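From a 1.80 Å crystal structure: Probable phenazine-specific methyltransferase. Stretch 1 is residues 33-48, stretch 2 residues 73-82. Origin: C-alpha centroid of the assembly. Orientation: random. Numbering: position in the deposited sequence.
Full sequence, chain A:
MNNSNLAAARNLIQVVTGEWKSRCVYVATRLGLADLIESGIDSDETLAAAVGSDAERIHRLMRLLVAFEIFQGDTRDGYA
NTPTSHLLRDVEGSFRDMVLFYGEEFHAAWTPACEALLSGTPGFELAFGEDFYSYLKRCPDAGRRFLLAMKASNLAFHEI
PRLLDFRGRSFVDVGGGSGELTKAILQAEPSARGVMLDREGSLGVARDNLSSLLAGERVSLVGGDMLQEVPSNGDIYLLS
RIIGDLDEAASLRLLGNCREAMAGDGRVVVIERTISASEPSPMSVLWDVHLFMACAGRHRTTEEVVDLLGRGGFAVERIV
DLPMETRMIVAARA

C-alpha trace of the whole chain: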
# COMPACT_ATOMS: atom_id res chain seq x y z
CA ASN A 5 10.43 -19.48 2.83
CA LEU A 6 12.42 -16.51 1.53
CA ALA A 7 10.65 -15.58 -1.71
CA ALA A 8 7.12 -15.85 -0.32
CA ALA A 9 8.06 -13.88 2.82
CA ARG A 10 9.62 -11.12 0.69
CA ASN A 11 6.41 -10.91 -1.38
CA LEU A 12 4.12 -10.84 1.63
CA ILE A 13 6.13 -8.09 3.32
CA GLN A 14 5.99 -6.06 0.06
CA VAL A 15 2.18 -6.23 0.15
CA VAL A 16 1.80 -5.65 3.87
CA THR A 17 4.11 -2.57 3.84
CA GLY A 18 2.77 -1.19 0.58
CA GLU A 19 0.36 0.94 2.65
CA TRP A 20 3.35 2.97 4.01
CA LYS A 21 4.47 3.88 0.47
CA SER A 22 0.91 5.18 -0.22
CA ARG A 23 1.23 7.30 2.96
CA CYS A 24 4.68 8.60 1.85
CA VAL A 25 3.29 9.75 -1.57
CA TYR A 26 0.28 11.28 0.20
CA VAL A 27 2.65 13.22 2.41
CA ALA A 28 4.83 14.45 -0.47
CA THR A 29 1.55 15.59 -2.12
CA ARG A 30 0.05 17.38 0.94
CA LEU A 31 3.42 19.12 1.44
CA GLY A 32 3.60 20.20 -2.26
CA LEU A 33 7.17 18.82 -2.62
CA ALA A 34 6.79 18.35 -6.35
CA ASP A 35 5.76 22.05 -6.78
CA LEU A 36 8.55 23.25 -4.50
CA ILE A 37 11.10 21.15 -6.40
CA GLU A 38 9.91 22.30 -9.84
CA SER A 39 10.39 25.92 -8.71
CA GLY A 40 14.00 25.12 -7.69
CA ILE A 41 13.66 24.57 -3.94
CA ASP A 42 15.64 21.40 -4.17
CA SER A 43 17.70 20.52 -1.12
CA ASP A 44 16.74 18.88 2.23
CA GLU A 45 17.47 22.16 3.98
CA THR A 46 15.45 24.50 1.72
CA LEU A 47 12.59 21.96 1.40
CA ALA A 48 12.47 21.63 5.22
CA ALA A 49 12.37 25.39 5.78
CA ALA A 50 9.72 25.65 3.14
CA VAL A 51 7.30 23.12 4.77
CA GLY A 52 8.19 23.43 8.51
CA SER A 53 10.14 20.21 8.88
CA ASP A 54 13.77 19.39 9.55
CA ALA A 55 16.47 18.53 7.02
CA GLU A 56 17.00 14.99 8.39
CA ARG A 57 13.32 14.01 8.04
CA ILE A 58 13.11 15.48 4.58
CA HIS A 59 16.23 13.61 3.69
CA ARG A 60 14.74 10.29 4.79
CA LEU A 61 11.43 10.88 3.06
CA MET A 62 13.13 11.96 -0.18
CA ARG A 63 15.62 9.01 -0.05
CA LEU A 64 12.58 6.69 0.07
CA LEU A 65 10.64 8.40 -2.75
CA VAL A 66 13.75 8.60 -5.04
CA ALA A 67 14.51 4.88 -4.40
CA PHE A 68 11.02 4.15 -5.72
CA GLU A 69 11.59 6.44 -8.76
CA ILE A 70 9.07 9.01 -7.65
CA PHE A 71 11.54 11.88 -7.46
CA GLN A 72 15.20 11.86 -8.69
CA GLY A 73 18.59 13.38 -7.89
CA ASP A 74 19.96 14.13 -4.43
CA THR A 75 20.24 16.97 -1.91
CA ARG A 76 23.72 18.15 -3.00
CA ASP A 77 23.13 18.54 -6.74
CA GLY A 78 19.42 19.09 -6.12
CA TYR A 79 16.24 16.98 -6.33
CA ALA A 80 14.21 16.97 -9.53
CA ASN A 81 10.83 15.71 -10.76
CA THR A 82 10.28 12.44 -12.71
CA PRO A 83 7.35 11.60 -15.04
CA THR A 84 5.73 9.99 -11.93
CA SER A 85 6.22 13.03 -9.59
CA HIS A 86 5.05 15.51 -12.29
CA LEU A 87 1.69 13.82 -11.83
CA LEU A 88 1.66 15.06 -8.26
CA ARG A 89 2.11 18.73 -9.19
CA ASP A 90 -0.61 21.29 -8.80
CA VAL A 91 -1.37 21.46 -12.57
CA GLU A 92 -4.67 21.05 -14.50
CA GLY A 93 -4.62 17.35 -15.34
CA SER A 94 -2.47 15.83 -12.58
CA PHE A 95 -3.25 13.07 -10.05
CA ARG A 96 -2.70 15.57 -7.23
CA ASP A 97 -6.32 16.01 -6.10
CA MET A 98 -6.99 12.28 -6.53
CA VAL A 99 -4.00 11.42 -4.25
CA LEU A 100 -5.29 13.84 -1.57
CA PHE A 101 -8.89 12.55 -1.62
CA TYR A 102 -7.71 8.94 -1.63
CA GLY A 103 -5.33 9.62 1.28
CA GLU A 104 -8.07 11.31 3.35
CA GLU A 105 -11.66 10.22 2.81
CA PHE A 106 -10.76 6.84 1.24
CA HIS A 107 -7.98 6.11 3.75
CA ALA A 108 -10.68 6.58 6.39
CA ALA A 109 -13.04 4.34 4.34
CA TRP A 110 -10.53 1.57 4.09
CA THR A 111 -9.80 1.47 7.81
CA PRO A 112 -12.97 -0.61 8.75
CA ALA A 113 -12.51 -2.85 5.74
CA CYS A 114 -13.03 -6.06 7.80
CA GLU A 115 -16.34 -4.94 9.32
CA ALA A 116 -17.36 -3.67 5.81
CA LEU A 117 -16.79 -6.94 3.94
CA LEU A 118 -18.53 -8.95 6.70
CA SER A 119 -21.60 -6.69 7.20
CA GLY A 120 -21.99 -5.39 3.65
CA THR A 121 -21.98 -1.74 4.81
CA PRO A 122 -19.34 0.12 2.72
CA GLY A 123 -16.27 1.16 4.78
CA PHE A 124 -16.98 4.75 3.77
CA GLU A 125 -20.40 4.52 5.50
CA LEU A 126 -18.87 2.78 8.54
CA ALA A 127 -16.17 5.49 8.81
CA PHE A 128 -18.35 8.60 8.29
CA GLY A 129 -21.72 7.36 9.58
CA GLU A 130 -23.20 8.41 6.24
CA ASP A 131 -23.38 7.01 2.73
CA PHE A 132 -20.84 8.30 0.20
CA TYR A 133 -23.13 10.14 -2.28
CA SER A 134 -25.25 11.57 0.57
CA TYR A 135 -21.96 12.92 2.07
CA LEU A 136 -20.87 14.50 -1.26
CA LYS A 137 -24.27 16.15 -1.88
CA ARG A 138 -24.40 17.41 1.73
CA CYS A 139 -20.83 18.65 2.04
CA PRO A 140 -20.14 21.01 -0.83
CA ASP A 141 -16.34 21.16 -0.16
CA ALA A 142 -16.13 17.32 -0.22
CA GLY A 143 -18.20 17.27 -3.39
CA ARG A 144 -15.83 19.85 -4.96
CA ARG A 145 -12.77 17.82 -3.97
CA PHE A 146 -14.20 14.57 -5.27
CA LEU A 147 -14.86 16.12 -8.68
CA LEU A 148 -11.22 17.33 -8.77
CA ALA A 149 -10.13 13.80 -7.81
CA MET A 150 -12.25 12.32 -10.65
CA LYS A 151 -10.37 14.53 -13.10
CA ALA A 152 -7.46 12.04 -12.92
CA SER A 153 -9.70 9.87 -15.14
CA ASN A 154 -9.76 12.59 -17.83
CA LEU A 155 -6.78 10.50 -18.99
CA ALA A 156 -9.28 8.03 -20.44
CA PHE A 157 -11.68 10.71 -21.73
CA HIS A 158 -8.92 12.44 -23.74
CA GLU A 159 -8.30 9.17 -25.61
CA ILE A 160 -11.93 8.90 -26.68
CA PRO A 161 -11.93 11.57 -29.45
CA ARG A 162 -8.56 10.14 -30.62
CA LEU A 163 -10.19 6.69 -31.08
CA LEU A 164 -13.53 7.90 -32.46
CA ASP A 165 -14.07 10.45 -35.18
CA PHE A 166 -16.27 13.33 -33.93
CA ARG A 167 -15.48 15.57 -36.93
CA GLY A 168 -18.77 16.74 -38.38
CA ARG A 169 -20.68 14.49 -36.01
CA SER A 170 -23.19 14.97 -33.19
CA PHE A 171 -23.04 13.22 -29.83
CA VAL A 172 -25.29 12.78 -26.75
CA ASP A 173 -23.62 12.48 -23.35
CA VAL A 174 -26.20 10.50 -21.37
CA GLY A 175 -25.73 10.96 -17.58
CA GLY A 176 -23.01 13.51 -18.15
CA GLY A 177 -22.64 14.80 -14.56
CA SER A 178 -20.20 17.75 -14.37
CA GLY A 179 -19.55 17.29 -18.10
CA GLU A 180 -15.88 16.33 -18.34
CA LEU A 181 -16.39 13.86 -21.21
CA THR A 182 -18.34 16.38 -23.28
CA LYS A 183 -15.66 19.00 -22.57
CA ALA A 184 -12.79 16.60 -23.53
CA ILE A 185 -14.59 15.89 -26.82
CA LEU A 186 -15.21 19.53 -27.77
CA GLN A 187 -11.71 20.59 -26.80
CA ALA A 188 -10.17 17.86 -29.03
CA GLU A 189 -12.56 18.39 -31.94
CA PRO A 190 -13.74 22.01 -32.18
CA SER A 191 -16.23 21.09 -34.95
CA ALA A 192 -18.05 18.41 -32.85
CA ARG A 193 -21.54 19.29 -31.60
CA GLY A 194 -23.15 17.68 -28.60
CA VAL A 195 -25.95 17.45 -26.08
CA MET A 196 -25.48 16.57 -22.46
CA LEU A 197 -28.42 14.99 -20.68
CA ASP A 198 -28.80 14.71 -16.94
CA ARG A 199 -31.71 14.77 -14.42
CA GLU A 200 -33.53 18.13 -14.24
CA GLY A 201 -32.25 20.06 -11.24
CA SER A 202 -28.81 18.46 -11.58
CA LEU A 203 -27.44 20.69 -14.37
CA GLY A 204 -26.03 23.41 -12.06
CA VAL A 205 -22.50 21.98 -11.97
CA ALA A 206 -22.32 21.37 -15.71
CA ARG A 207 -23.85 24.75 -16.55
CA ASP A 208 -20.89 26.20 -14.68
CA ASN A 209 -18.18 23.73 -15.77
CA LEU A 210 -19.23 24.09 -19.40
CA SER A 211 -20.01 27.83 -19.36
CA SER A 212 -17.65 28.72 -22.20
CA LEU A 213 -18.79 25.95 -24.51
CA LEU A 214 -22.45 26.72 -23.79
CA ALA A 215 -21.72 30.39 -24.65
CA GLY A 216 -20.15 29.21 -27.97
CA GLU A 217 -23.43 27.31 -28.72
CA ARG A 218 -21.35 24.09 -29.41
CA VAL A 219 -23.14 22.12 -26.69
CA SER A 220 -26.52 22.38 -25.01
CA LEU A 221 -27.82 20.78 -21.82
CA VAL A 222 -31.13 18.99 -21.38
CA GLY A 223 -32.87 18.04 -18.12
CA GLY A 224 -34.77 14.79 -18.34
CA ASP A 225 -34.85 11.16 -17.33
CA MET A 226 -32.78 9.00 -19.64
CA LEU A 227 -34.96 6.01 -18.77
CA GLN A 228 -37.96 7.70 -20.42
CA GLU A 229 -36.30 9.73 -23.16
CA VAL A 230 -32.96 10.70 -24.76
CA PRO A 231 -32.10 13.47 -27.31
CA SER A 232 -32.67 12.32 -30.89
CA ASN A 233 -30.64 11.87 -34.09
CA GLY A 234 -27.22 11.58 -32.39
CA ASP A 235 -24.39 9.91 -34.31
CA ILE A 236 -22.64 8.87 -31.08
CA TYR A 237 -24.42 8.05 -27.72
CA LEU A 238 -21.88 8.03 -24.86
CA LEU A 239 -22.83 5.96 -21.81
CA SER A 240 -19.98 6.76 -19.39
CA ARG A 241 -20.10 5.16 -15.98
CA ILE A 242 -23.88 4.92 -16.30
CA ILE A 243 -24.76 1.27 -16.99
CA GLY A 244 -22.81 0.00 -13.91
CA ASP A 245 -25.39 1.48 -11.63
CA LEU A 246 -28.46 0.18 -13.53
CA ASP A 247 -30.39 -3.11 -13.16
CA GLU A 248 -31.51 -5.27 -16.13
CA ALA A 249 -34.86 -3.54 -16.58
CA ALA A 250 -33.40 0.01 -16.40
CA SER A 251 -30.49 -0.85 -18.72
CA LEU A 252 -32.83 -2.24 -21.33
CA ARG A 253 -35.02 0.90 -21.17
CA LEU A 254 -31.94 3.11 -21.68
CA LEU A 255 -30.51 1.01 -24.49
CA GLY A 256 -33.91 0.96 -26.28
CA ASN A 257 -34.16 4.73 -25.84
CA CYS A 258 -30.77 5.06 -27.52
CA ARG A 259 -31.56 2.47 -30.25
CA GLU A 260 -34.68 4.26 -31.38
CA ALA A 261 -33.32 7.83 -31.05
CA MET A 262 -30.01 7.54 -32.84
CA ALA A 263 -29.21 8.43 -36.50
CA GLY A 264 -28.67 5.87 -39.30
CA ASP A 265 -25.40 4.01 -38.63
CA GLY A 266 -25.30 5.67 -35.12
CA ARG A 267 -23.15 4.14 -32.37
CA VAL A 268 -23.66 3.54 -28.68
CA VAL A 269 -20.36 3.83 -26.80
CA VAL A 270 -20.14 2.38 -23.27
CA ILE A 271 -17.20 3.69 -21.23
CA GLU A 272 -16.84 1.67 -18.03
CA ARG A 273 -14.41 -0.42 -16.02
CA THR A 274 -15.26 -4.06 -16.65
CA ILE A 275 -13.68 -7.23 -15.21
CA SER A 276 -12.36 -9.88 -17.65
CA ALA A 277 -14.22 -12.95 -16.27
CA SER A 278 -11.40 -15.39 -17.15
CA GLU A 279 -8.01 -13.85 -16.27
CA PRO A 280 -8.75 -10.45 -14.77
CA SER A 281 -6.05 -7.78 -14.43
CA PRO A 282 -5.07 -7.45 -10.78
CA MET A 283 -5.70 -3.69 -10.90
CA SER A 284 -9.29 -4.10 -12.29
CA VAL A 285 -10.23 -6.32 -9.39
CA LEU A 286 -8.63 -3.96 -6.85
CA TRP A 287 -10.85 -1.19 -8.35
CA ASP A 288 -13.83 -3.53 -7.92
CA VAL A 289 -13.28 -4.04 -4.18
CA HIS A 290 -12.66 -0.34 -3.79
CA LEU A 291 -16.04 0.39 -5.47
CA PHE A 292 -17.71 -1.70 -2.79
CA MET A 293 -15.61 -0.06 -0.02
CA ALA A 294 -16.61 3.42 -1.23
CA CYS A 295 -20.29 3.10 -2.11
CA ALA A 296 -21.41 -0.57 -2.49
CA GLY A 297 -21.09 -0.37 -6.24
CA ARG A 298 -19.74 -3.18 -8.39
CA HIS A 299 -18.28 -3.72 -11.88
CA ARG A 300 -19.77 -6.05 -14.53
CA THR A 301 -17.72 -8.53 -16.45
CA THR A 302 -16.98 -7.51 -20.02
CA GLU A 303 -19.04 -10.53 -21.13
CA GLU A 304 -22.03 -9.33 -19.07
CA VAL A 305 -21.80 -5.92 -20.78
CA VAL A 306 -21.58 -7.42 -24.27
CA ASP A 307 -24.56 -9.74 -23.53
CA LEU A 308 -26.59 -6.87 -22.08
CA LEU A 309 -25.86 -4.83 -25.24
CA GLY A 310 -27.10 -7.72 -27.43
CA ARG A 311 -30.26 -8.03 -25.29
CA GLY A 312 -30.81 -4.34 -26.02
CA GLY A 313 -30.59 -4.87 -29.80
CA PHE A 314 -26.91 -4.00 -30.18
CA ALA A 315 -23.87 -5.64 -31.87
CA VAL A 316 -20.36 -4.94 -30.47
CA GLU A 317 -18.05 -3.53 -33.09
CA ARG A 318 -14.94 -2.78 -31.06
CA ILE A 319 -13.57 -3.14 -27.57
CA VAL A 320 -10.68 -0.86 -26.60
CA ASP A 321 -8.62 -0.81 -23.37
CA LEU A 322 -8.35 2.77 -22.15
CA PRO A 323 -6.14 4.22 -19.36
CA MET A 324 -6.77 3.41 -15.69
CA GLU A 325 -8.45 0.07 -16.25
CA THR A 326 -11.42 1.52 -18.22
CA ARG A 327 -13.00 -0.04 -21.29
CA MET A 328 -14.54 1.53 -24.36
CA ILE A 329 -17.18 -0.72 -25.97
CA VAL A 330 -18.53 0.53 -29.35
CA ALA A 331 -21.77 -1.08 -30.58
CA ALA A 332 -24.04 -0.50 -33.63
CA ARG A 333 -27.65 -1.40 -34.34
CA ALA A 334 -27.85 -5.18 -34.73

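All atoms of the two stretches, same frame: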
# COMPACT_ATOMS: atom_id res chain seq x y z
N LEU A 33 5.74 19.03 -2.27
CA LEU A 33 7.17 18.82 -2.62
C LEU A 33 7.47 18.88 -4.13
O LEU A 33 8.47 19.44 -4.55
CB LEU A 33 7.68 17.49 -2.05
CG LEU A 33 7.63 17.32 -0.54
CD1 LEU A 33 8.34 15.99 -0.16
CD2 LEU A 33 8.25 18.53 0.19
N ALA A 34 6.60 18.30 -4.92
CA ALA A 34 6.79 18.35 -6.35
C ALA A 34 6.76 19.78 -6.92
O ALA A 34 7.55 20.08 -7.82
CB ALA A 34 5.74 17.49 -7.03
N ASP A 35 5.84 20.61 -6.44
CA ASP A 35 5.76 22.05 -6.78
C ASP A 35 6.98 22.81 -6.31
O ASP A 35 7.61 23.54 -7.10
CB ASP A 35 4.49 22.64 -6.20
CG ASP A 35 3.25 21.84 -6.64
OD1 ASP A 35 3.15 21.60 -7.88
OD2 ASP A 35 2.45 21.42 -5.78
N LEU A 36 7.33 22.64 -5.04
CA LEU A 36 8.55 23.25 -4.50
C LEU A 36 9.76 22.90 -5.34
O LEU A 36 10.54 23.79 -5.74
CB LEU A 36 8.77 22.87 -3.01
CG LEU A 36 7.63 23.31 -2.06
CD1 LEU A 36 7.79 22.72 -0.74
CD2 LEU A 36 7.59 24.86 -1.88
N ILE A 37 9.95 21.61 -5.59
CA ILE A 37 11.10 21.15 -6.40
C ILE A 37 11.12 21.73 -7.80
O ILE A 37 12.20 22.17 -8.26
CB ILE A 37 11.22 19.59 -6.43
CG1 ILE A 37 11.66 19.10 -5.02
CG2 ILE A 37 12.17 19.14 -7.53
CD1 ILE A 37 11.40 17.56 -4.72
N GLU A 38 9.97 21.75 -8.48
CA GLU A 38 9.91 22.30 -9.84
C GLU A 38 10.33 23.76 -9.86
O GLU A 38 10.95 24.22 -10.82
CB GLU A 38 8.51 22.17 -10.44
CG GLU A 38 8.49 22.29 -11.96
CD GLU A 38 9.40 21.29 -12.66
OE1 GLU A 38 9.76 20.26 -12.06
OE2 GLU A 38 9.72 21.47 -13.86
N SER A 39 10.02 24.48 -8.79
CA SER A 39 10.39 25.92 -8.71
C SER A 39 11.85 26.16 -8.29
O SER A 39 12.28 27.33 -8.16
CB SER A 39 9.46 26.65 -7.75
OG SER A 39 9.73 26.30 -6.39
N GLY A 40 12.58 25.08 -8.05
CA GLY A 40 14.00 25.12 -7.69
C GLY A 40 14.37 25.04 -6.22
O GLY A 40 15.52 25.23 -5.85
N ILE A 41 13.38 24.76 -5.37
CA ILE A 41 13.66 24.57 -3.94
C ILE A 41 13.94 23.06 -3.83
O ILE A 41 13.03 22.20 -3.96
CB ILE A 41 12.44 24.92 -3.10
CG1 ILE A 41 12.03 26.38 -3.35
CG2 ILE A 41 12.72 24.65 -1.59
CD1 ILE A 41 10.64 26.74 -2.80
N ASP A 42 15.21 22.72 -3.70
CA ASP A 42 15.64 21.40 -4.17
C ASP A 42 16.76 20.77 -3.34
O ASP A 42 17.45 19.82 -3.78
CB ASP A 42 15.99 21.43 -5.64
CG ASP A 42 17.27 22.21 -5.91
OD1 ASP A 42 17.89 22.70 -4.95
OD2 ASP A 42 17.62 22.38 -7.09
N SER A 43 16.89 21.24 -2.11
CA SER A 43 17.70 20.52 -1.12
C SER A 43 16.89 20.16 0.14
O SER A 43 15.85 20.76 0.41
CB SER A 43 18.94 21.35 -0.70
OG SER A 43 18.53 22.44 0.09
N ASP A 44 17.43 19.26 0.96
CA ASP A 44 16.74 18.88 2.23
C ASP A 44 16.52 20.11 3.09
O ASP A 44 15.46 20.30 3.64
CB ASP A 44 17.53 17.83 3.02
CG ASP A 44 17.77 16.55 2.22
OD1 ASP A 44 16.90 16.21 1.39
OD2 ASP A 44 18.80 15.86 2.44
N GLU A 45 17.54 20.96 3.17
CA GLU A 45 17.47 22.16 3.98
C GLU A 45 16.41 23.20 3.51
O GLU A 45 15.59 23.69 4.30
CB GLU A 45 18.89 22.77 4.03
CG GLU A 45 19.98 21.86 4.72
CD GLU A 45 20.57 20.74 3.80
OE1 GLU A 45 20.46 20.85 2.56
OE2 GLU A 45 21.12 19.71 4.34
N THR A 46 16.43 23.53 2.22
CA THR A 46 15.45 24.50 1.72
C THR A 46 14.03 23.92 1.64
O THR A 46 13.09 24.60 1.96
CB THR A 46 15.85 25.09 0.36
OG1 THR A 46 15.98 24.04 -0.60
CG2 THR A 46 17.22 25.85 0.52
N LEU A 47 13.92 22.64 1.31
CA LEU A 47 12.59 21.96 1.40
C LEU A 47 12.02 21.97 2.83
O LEU A 47 10.89 22.37 3.04
CB LEU A 47 12.74 20.55 0.86
CG LEU A 47 12.75 20.48 -0.68
CD1 LEU A 47 13.13 19.05 -1.14
CD2 LEU A 47 11.40 20.94 -1.25
N ALA A 48 12.85 21.62 3.82
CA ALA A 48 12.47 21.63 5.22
C ALA A 48 11.99 22.97 5.74
O ALA A 48 10.97 23.04 6.46
CB ALA A 48 13.59 21.01 6.13
N GLY A 73 17.48 12.52 -8.30
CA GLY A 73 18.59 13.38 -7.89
C GLY A 73 18.87 13.23 -6.42
O GLY A 73 18.48 12.25 -5.81
N ASP A 74 19.52 14.23 -5.83
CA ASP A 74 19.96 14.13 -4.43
C ASP A 74 20.08 15.52 -3.84
O ASP A 74 19.94 16.45 -4.57
CB ASP A 74 21.28 13.34 -4.32
CG ASP A 74 22.48 14.03 -4.96
OD1 ASP A 74 22.52 15.25 -5.16
OD2 ASP A 74 23.44 13.29 -5.26
N THR A 75 20.26 15.65 -2.54
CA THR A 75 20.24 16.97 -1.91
C THR A 75 21.39 17.90 -2.38
O THR A 75 21.20 19.10 -2.43
CB THR A 75 20.21 16.87 -0.38
OG1 THR A 75 19.94 18.16 0.17
CG2 THR A 75 21.53 16.27 0.17
N ARG A 76 22.55 17.33 -2.68
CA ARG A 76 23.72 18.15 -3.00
C ARG A 76 23.53 18.83 -4.35
O ARG A 76 23.54 20.05 -4.44
CB ARG A 76 25.00 17.31 -2.98
CG ARG A 76 26.23 18.21 -2.76
CD ARG A 76 27.32 17.49 -2.03
NE ARG A 76 27.26 17.73 -0.59
CZ ARG A 76 27.89 16.95 0.27
NH1 ARG A 76 28.57 15.92 -0.18
NH2 ARG A 76 27.81 17.19 1.58
N ASP A 77 23.31 18.01 -5.39
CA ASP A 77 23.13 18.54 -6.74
C ASP A 77 21.71 19.07 -6.93
O ASP A 77 21.44 19.86 -7.86
CB ASP A 77 23.42 17.46 -7.79
CG ASP A 77 24.79 16.80 -7.59
OD1 ASP A 77 25.75 17.55 -7.25
OD2 ASP A 77 24.90 15.54 -7.72
N GLY A 78 20.80 18.65 -6.06
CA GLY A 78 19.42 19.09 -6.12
C GLY A 78 18.46 17.98 -6.53
O GLY A 78 18.78 17.14 -7.33
N TYR A 79 17.31 17.91 -5.94
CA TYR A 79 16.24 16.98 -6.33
C TYR A 79 15.57 17.46 -7.59
O TYR A 79 15.61 18.66 -7.88
CB TYR A 79 15.20 16.95 -5.22
CG TYR A 79 15.70 16.29 -3.97
CD1 TYR A 79 16.09 14.93 -3.98
CD2 TYR A 79 15.78 17.00 -2.79
CE1 TYR A 79 16.58 14.31 -2.81
CE2 TYR A 79 16.25 16.39 -1.61
CZ TYR A 79 16.62 15.05 -1.61
OH TYR A 79 17.11 14.47 -0.47
N ALA A 80 14.87 16.57 -8.29
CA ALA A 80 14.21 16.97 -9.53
C ALA A 80 12.98 16.06 -9.73
O ALA A 80 12.96 14.92 -9.24
CB ALA A 80 15.21 16.81 -10.75
N ASN A 81 11.98 16.55 -10.44
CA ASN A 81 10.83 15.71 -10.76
C ASN A 81 11.13 14.59 -11.77
O ASN A 81 12.12 14.67 -12.53
CB ASN A 81 9.66 16.62 -11.21
CG ASN A 81 8.98 17.27 -10.03
OD1 ASN A 81 8.56 16.57 -9.09
ND2 ASN A 81 8.93 18.61 -10.01
N THR A 82 10.27 13.56 -11.76
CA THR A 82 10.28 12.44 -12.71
C THR A 82 8.90 12.45 -13.41
O THR A 82 8.00 13.19 -12.97
CB THR A 82 10.51 11.11 -11.98
OG1 THR A 82 9.49 10.91 -10.98
CG2 THR A 82 11.95 11.06 -11.33
O HOH W 1 12.14 19.01 -11.97
O HOH W 2 21.97 19.68 0.72

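A short strand can be fastened to a helix–loop–helix segment by a few well-placed hydrogen bonds, some to backbone atoms and some to carboxylates, set round an apolar core. Residues 73–82 of this probable phenazine-specific methyltransferase, packed against residues 33–48, illustrate the principle, with 534 Å² buried between them.

The chain turns a corner at G73, and 75–77 take helical backbone angles before the strand begins. D74 points away from the partner and serves its own stretch: D77 N donates to D74 OD1 at 2.9 Å, steadying the turn that leads into the strand. Within that turn, T75 makes the first cross-connection. The helix beginning at D44 has free amide groups in its first turn, and the D44 N–T75 OG1 hydrogen bond, 2.9 Å long and nearly straight, satisfies one of them from outside the helix. T75 OG1 also lies 2.6 Å from water 2, which in turn donates to E45 OE1 at 2.7 Å, so a small threonine side chain reaches the helix start directly and its exposed neighbour E45 through the water. R76 and D77 point away and leave the contact to the residues around them.

G78 has a positive phi, and a CB here would fall 2.7 Å from D42 OD2, a clash, as well as jam against the preceding carbonyl. Glycine therefore lets the backbones meet: G78 CA approaches D42 O to 3.1 Å in a CA-H...O contact, and D42 O also accepts a hydrogen bond from Y79 N at 2.9 Å. One loop oxygen thus holds the start of the strand.

Y79 has more of its surface covered by the other stretch than any other residue, 100 Å². Its CB packs against I37 (I37 CD1–Y79 CB, 3.9 Å) and its ring carbon CD2 against L47 (L47 CD1–Y79 CD2, 3.7 Å), so the side chain touches both helices. At the ring's far end, Y79 OH donates to D44 OD1 at 2.6 Å. Tyrosine suits this buried site because it combines an apolar body with a polar tip, and D44 OD2 is satisfied elsewhere in the structure.

A80 directs its CB away, leaving its backbone to the contact: I37 CG2 sits 3.6 Å from A80 CA. N81 then turns back toward the first helix. Its amide nitrogen spends both hydrogens there, with N81 ND2 donating to A34 O at 3.0 Å and to E38 OE1 at 2.8 Å, both almost linear. The end of the E38 side chain comes nearer to receive this bond, and water 1 links E38 OE1 (2.7 Å) to N81 N (2.9 Å). Asparagine fits because a single amide group can serve a backbone carbonyl and a carboxylate together.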